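Local coordinates for protein HTPA Reductase (Selaginella moellendorffii, PDB 5U5I) that binds NAD and probably catalyses the NAD(P)H-dependent reduction of 4-hydroxytetrahydrodipicolinate to tetrahydrodipicolinate in the diaminopimelate pathway of lysine biosynthesis, at residues Ala4-Asn9 and Ala26-Val31; Gly148-Tyr153 and Leu182-Lys187. All coordinates share one frame; numbering follows the deposited sequence.

Contact 1 (Ala4-Asn9 and Ala26-Val31); sequences APVMVN and AGLRLV
Val-6 holds the 26-31 loop with both its backbone polar groups. Its N donates to Arg-29 O at 2.9 Å, nearly head-on (174° at the oxygen), while Val-31 N returns a 2.8 Å bond to Val-6 O, tilted 30° from the carbonyl plane. Residue 6 thus bonds to the two neighbours of Leu-30, the pattern of a single parallel bridge. On either side the backbones part and water fills in: one molecule accepts from Arg-29 N (2.8 Å) and donates to Ala-4 O, another accepts from Val-8 N and donates to Val-31 O (3.0 Å). This is the opening beta-alpha unit of the Rossmann-type NAD-binding domain, with strand 6-9 bonded to residues 75-79 along its other edge. Val-31 CG2 lies 3.3 Å from Val-6 O, and its CB packs against CB of the selenomethionine Met-7. Leu-30 starts out pointing from the strand, but with CG anti to the backbone N (chi1 -177°) its CD1 turns back to Val-8 CG2 at 3.8 Å, the side chains crossing roughly at right angles. Valine and leucine branches suit this buried edge: Val-8 and Leu-30 meet helix 14-25, while Val-6, its CG1 on Leu-28 CD2, meets helix 240-259.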
ATOM      1  N   ALA B   4     -19.369  24.827 -10.888  1.00 50.13           N
ATOM      2  CA  ALA B   4     -18.830  26.139 -11.211  1.00 46.75           C
ATOM      3  C   ALA B   4     -18.190  26.156 -12.595  1.00 41.61           C
ATOM      4  O   ALA B   4     -17.670  25.138 -13.043  1.00 39.63           O
ATOM      5  CB  ALA B   4     -17.786  26.549 -10.177  1.00 46.39           C
ATOM      6  N   PRO B   5     -18.205  27.324 -13.263  1.00 40.20           N
ATOM      7  CA  PRO B   5     -17.370  27.473 -14.444  1.00 36.10           C
ATOM      8  C   PRO B   5     -15.885  27.472 -14.067  1.00 32.43           C
ATOM      9  O   PRO B   5     -15.535  27.812 -12.935  1.00 33.33           O
ATOM     10  CB  PRO B   5     -17.793  28.837 -14.991  1.00 37.80           C
ATOM     11  CG  PRO B   5     -18.222  29.594 -13.801  1.00 41.03           C
ATOM     12  CD  PRO B   5     -18.920  28.575 -12.944  1.00 43.39           C
ATOM     13  N   VAL B   6     -15.023  27.099 -15.007  1.00 29.02           N
ATOM     14  CA  VAL B   6     -13.585  27.054 -14.741  1.00 26.35           C
ATOM     15  C   VAL B   6     -12.769  27.886 -15.714  1.00 24.40           C
ATOM     16  O   VAL B   6     -13.035  27.898 -16.926  1.00 24.06           O
ATOM     17  CB  VAL B   6     -13.018  25.606 -14.700  1.00 25.27           C
ATOM     18  CG1 VAL B   6     -13.555  24.884 -13.484  1.00 28.31           C
ATOM     19  CG2 VAL B   6     -13.372  24.814 -15.950  1.00 24.86           C
HETATM   20  N   MSE B   7     -11.776  28.570 -15.150  1.00 23.93           N
HETATM   21  CA  MSE B   7     -10.768  29.273 -15.905  1.00 22.91           C
HETATM   22  C   MSE B   7      -9.517  28.469 -15.717  1.00 21.00           C
HETATM   23  O   MSE B   7      -9.039  28.334 -14.595  1.00 21.78           O
HETATM   24  CB  MSE B   7     -10.560  30.688 -15.369  1.00 25.27           C
HETATM   25  CG  MSE B   7      -9.435  31.413 -16.095  1.00 25.17           C
HETATM   26 SE   MSE B   7      -9.142  33.150 -15.235  1.00 29.88          SE
HETATM   27  CE  MSE B   7      -8.134  34.055 -16.678  1.00 31.02           C
ATOM     28  N   VAL B   8      -8.973  27.959 -16.819  1.00 19.29           N
ATOM     29  CA  VAL B   8      -7.739  27.181 -16.802  1.00 18.12           C
ATOM     30  C   VAL B   8      -6.562  28.039 -17.291  1.00 18.29           C
ATOM     31  O   VAL B   8      -6.526  28.437 -18.459  1.00 18.55           O
ATOM     32  CB  VAL B   8      -7.901  25.927 -17.670  1.00 17.31           C
ATOM     33  CG1 VAL B   8      -6.653  25.062 -17.626  1.00 16.92           C
ATOM     34  CG2 VAL B   8      -9.131  25.138 -17.206  1.00 18.27           C
ATOM     35  N   ASN B   9      -5.646  28.363 -16.372  1.00 19.22           N
ATOM     36  CA  ASN B   9      -4.389  29.029 -16.683  1.00 20.23           C
ATOM     37  C   ASN B   9      -3.278  27.988 -16.518  1.00 20.10           C
ATOM     38  O   ASN B   9      -3.077  27.521 -15.411  1.00 21.28           O
ATOM     39  CB  ASN B   9      -4.163  30.187 -15.723  1.00 22.91           C
ATOM     40  CG  ASN B   9      -5.281  31.218 -15.783  1.00 24.16           C
ATOM     41  OD1 ASN B   9      -5.912  31.405 -16.827  1.00 23.53           O
ATOM     42  ND2 ASN B   9      -5.535  31.882 -14.666  1.00 26.76           N
ATOM     43  N   ALA B  26     -16.354  16.715 -20.082  1.00 28.10           N
ATOM     44  CA  ALA B  26     -17.187  16.312 -18.937  1.00 29.09           C
ATOM     45  C   ALA B  26     -18.448  17.164 -18.753  1.00 30.07           C
ATOM     46  O   ALA B  26     -19.290  16.829 -17.935  1.00 31.13           O
ATOM     47  CB  ALA B  26     -16.362  16.322 -17.653  1.00 27.85           C
ATOM     48  N   GLY B  27     -18.568  18.269 -19.490  1.00 30.00           N
ATOM     49  CA  GLY B  27     -19.762  19.117 -19.455  1.00 31.21           C
ATOM     50  C   GLY B  27     -19.641  20.337 -18.557  1.00 30.55           C
ATOM     51  O   GLY B  27     -20.648  20.975 -18.270  1.00 31.72           O
ATOM     52  N   LEU B  28     -18.426  20.657 -18.103  1.00 29.09           N
ATOM     53  CA  LEU B  28     -18.179  21.901 -17.369  1.00 28.65           C
ATOM     54  C   LEU B  28     -18.135  23.056 -18.366  1.00 28.64           C
ATOM     55  O   LEU B  28     -17.877  22.852 -19.547  1.00 29.01           O
ATOM     56  CB  LEU B  28     -16.871  21.867 -16.567  1.00 27.31           C
ATOM     57  CG  LEU B  28     -16.891  21.113 -15.233  1.00 27.69           C
ATOM     58  CD1 LEU B  28     -17.226  19.656 -15.438  1.00 28.70           C
ATOM     59  CD2 LEU B  28     -15.546  21.224 -14.554  1.00 26.50           C
ATOM     60  N   ARG B  29     -18.409  24.254 -17.863  1.00 28.45           N
ATOM     61  CA  ARG B  29     -18.326  25.495 -18.628  1.00 28.10           C
ATOM     62  C   ARG B  29     -16.897  26.034 -18.533  1.00 25.94           C
ATOM     63  O   ARG B  29     -16.423  26.350 -17.449  1.00 25.06           O
ATOM     64  CB  ARG B  29     -19.326  26.510 -18.049  1.00 29.69           C
ATOM     65  CG  ARG B  29     -19.508  27.764 -18.878  1.00 30.62           C
ATOM     66  CD  ARG B  29     -20.480  28.731 -18.218  1.00 32.47           C
ATOM     67  NE  ARG B  29     -21.853  28.251 -18.211  1.00 34.27           N
ATOM     68  CZ  ARG B  29     -22.687  28.277 -19.254  1.00 35.88           C
ATOM     69  NH1 ARG B  29     -22.309  28.750 -20.445  1.00 35.67           N
ATOM     70  NH2 ARG B  29     -23.931  27.810 -19.103  1.00 37.82           N
ATOM     71  N   LEU B  30     -16.212  26.108 -19.668  1.00 25.01           N
ATOM     72  CA  LEU B  30     -14.873  26.669 -19.731  1.00 23.69           C
ATOM     73  C   LEU B  30     -15.011  28.164 -20.006  1.00 24.29           C
ATOM     74  O   LEU B  30     -15.599  28.565 -21.008  1.00 25.27           O
ATOM     75  CB  LEU B  30     -14.040  25.992 -20.832  1.00 23.12           C
ATOM     76  CG  LEU B  30     -12.557  26.397 -21.014  1.00 22.28           C
ATOM     77  CD1 LEU B  30     -11.667  26.115 -19.799  1.00 21.09           C
ATOM     78  CD2 LEU B  30     -11.970  25.733 -22.241  1.00 22.37           C
ATOM     79  N   VAL B  31     -14.461  28.973 -19.108  1.00 23.90           N
ATOM     80  CA  VAL B  31     -14.394  30.425 -19.276  1.00 24.71           C
ATOM     81  C   VAL B  31     -13.537  30.690 -20.527  1.00 24.40           C
ATOM     82  O   VAL B  31     -12.423  30.174 -20.614  1.00 23.25           O
ATOM     83  CB  VAL B  31     -13.766  31.095 -18.031  1.00 24.56           C
ATOM     84  CG1 VAL B  31     -13.572  32.604 -18.248  1.00 25.79           C
ATOM     85  CG2 VAL B  31     -14.634  30.832 -16.796  1.00 25.11           C
TER
HETATM   86  O   HOH W   1     -18.983  24.197 -15.080  1.00 31.99           O
HETATM   87  O   HOH W   2      -9.992  29.094 -19.285  1.00 19.71           O

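Contact 2 (Gly148-Tyr153 and Leu182-Lys187)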
ATOM      1  N   GLY B 148       8.121  -0.675  10.893  1.00 31.60           N
ATOM      2  CA  GLY B 148       9.137  -1.708  10.855  1.00 32.12           C
ATOM      3  C   GLY B 148       8.750  -3.058  10.276  1.00 31.97           C
ATOM      4  O   GLY B 148       9.565  -3.969  10.307  1.00 32.81           O
ATOM      5  N   ALA B 149       7.550  -3.188   9.696  1.00 31.21           N
ATOM      6  CA  ALA B 149       7.035  -4.490   9.232  1.00 31.35           C
ATOM      7  C   ALA B 149       7.928  -5.188   8.199  1.00 32.15           C
ATOM      8  O   ALA B 149       7.906  -6.424   8.098  1.00 33.00           O
ATOM      9  CB  ALA B 149       5.626  -4.353   8.688  1.00 30.73           C
ATOM     10  N   PHE B 150       8.697  -4.401   7.449  1.00 32.09           N
ATOM     11  CA  PHE B 150       9.617  -4.913   6.435  1.00 33.09           C
ATOM     12  C   PHE B 150      11.086  -4.688   6.828  1.00 34.02           C
ATOM     13  O   PHE B 150      11.962  -4.589   5.955  1.00 35.11           O
ATOM     14  CB  PHE B 150       9.298  -4.257   5.076  1.00 32.80           C
ATOM     15  CG  PHE B 150       7.989  -4.701   4.478  1.00 32.14           C
ATOM     16  CD1 PHE B 150       6.784  -4.148   4.906  1.00 31.00           C
ATOM     17  CD2 PHE B 150       7.960  -5.671   3.488  1.00 33.01           C
ATOM     18  CE1 PHE B 150       5.581  -4.555   4.357  1.00 30.66           C
ATOM     19  CE2 PHE B 150       6.765  -6.078   2.930  1.00 32.68           C
ATOM     20  CZ  PHE B 150       5.576  -5.516   3.360  1.00 31.51           C
ATOM     21  N   SER B 151      11.360  -4.646   8.135  1.00 33.82           N
ATOM     22  CA  SER B 151      12.716  -4.432   8.639  1.00 34.91           C
ATOM     23  C   SER B 151      13.613  -5.563   8.168  1.00 36.49           C
ATOM     24  O   SER B 151      13.205  -6.732   8.193  1.00 36.74           O
ATOM     25  CB  SER B 151      12.725  -4.345  10.167  1.00 34.54           C
ATOM     26  OG  SER B 151      14.043  -4.158  10.649  1.00 35.85           O
ATOM     27  N   GLY B 152      14.805  -5.208   7.686  1.00 37.90           N
ATOM     28  CA  GLY B 152      15.735  -6.178   7.103  1.00 39.87           C
ATOM     29  C   GLY B 152      15.579  -6.444   5.609  1.00 40.50           C
ATOM     30  O   GLY B 152      16.478  -7.008   4.999  1.00 42.53           O
ATOM     31  N   TYR B 153      14.458  -6.044   5.006  1.00 38.94           N
ATOM     32  CA  TYR B 153      14.257  -6.238   3.564  1.00 39.51           C
ATOM     33  C   TYR B 153      15.091  -5.229   2.763  1.00 40.51           C
ATOM     34  O   TYR B 153      15.538  -4.207   3.289  1.00 40.31           O
ATOM     35  CB  TYR B 153      12.767  -6.131   3.166  1.00 37.64           C
ATOM     36  CG  TYR B 153      11.910  -7.356   3.457  1.00 37.42           C
ATOM     37  CD1 TYR B 153      11.956  -8.004   4.698  1.00 37.48           C
ATOM     38  CD2 TYR B 153      11.021  -7.848   2.500  1.00 37.34           C
ATOM     39  CE1 TYR B 153      11.163  -9.118   4.965  1.00 37.62           C
ATOM     40  CE2 TYR B 153      10.227  -8.958   2.754  1.00 37.58           C
ATOM     41  CZ  TYR B 153      10.303  -9.592   3.987  1.00 37.79           C
ATOM     42  OH  TYR B 153       9.518 -10.684   4.239  1.00 38.28           O
ATOM     43  N   LEU B 182       8.515   1.716   7.378  1.00 34.22           N
ATOM     44  CA  LEU B 182       8.355   0.259   7.307  1.00 34.43           C
ATOM     45  C   LEU B 182       9.634  -0.556   7.557  1.00 36.27           C
ATOM     46  O   LEU B 182       9.580  -1.787   7.528  1.00 36.97           O
ATOM     47  CB  LEU B 182       7.708  -0.137   5.962  1.00 32.55           C
ATOM     48  CG  LEU B 182       6.222   0.240   5.884  1.00 31.65           C
ATOM     49  CD1 LEU B 182       5.727   0.362   4.447  1.00 29.99           C
ATOM     50  CD2 LEU B 182       5.368  -0.758   6.666  1.00 33.37           C
ATOM     51  N   GLY B 183      10.765   0.113   7.797  1.00 37.56           N
ATOM     52  CA  GLY B 183      12.030  -0.541   8.144  1.00 40.22           C
ATOM     53  C   GLY B 183      13.037  -0.687   7.007  1.00 40.66           C
ATOM     54  O   GLY B 183      14.080  -1.332   7.181  1.00 43.10           O
ATOM     55  N   LEU B 184      12.739  -0.106   5.842  1.00 38.65           N
ATOM     56  CA  LEU B 184      13.668  -0.157   4.722  1.00 39.72           C
ATOM     57  C   LEU B 184      14.738   0.920   4.906  1.00 42.10           C
ATOM     58  O   LEU B 184      14.445   2.020   5.366  1.00 41.76           O
ATOM     59  CB  LEU B 184      12.948   0.024   3.380  1.00 37.40           C
ATOM     60  CG  LEU B 184      12.183  -1.163   2.788  1.00 36.52           C
ATOM     61  CD1 LEU B 184      13.072  -2.396   2.702  1.00 39.33           C
ATOM     62  CD2 LEU B 184      10.907  -1.477   3.553  1.00 35.11           C
ATOM     63  N   ASP B 185      15.980   0.573   4.571  1.00 45.32           N
ATOM     64  CA  ASP B 185      17.108   1.501   4.597  1.00 48.86           C
ATOM     65  C   ASP B 185      17.435   1.870   3.147  1.00 49.12           C
ATOM     66  O   ASP B 185      17.889   1.017   2.369  1.00 50.25           O
ATOM     67  CB  ASP B 185      18.323   0.861   5.280  1.00 53.42           C
ATOM     68  CG  ASP B 185      19.539   1.781   5.310  1.00 58.18           C
ATOM     69  OD1 ASP B 185      19.351   3.017   5.384  1.00 58.38           O
ATOM     70  OD2 ASP B 185      20.689   1.272   5.266  1.00 62.60           O
ATOM     71  N   PHE B 186      17.195   3.139   2.800  1.00 48.46           N
ATOM     72  CA  PHE B 186      17.229   3.589   1.411  1.00 48.40           C
ATOM     73  C   PHE B 186      17.353   5.115   1.322  1.00 49.88           C
ATOM     74  O   PHE B 186      16.415   5.836   1.649  1.00 47.60           O
ATOM     75  CB  PHE B 186      15.944   3.114   0.719  1.00 44.00           C
ATOM     76  CG  PHE B 186      15.972   3.215  -0.773  1.00 44.13           C
ATOM     77  CD1 PHE B 186      16.444   2.157  -1.542  1.00 45.73           C
ATOM     78  CD2 PHE B 186      15.495   4.352  -1.415  1.00 43.12           C
ATOM     79  CE1 PHE B 186      16.459   2.240  -2.925  1.00 46.65           C
ATOM     80  CE2 PHE B 186      15.507   4.443  -2.796  1.00 43.80           C
ATOM     81  CZ  PHE B 186      15.985   3.385  -3.554  1.00 45.59           C
ATOM     82  N   LYS B 187      18.511   5.604   0.889  1.00 54.66           N
ATOM     83  CA  LYS B 187      18.699   7.039   0.627  1.00 57.18           C
ATOM     84  C   LYS B 187      17.982   7.455  -0.671  1.00 55.09           C
ATOM     85  O   LYS B 187      17.765   6.635  -1.564  1.00 53.49           O
ATOM     86  CB  LYS B 187      20.189   7.382   0.562  1.00 63.69           C
TER
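Phe-150 N donates to Leu-182 O at 2.8 Å, close to the C=O direction (164° at the oxygen), though the N-H is bent to 145°. This carbonyl lies against one face of the type I turn 148-151, near the N atoms of Ala-149 and Ser-151, neither placed to bond it. Within the C-terminal DapB domain the contact joins the loop into strand 154-161 to the loop after helix 170-181. Gly-183, in the Schellman motif ending that helix, must be glycine: a CB would lie 2.7 Å from Ser-151 CA. From Leu-184, CB leads to CG, held anti to the carbonyl carbon (chi1 -78°), and the fork then spans the two end residues of the type II turn 150-153. CD1 presses on Tyr-153 O (3.1 Å) and Tyr-153 CB (3.8 Å); CD2 meets Phe-150 CB at 3.6 Å. In place of Leu-184, an alanine would probably deprive Phe-150 CB and Tyr-153 CB of these methyls and open a gap beside the turn. Leu-182 CD2 reaches the Phe-150 ring edge at CD1. Gln-131 of the second subunit bonds Ala-149 O. With one hydrogen bond and otherwise van der Waals contact of methyls and backbone, the junction depends chiefly on close fit.

From the N terminus, the chain enters strand 6-9 and runs through helix 14-25, after which contact 1 closes a short loop on the outermost strand of the parallel sheet, in the nucleotide-binding half. Only much later, after helix 130-145, does contact 2 begin: its loop takes in strand 154-161 and helix 170-181 and closes at 182-187. The two are therefore in series, neither nested nor crossed, with centres 45 Å apart on opposite sides of the chain's centre. Contact 1 ties the first strand to the connection following its helix; contact 2 joins the connections that follow two helices, where each leads into a strand of the C-terminal sheet, beside the subunit interface.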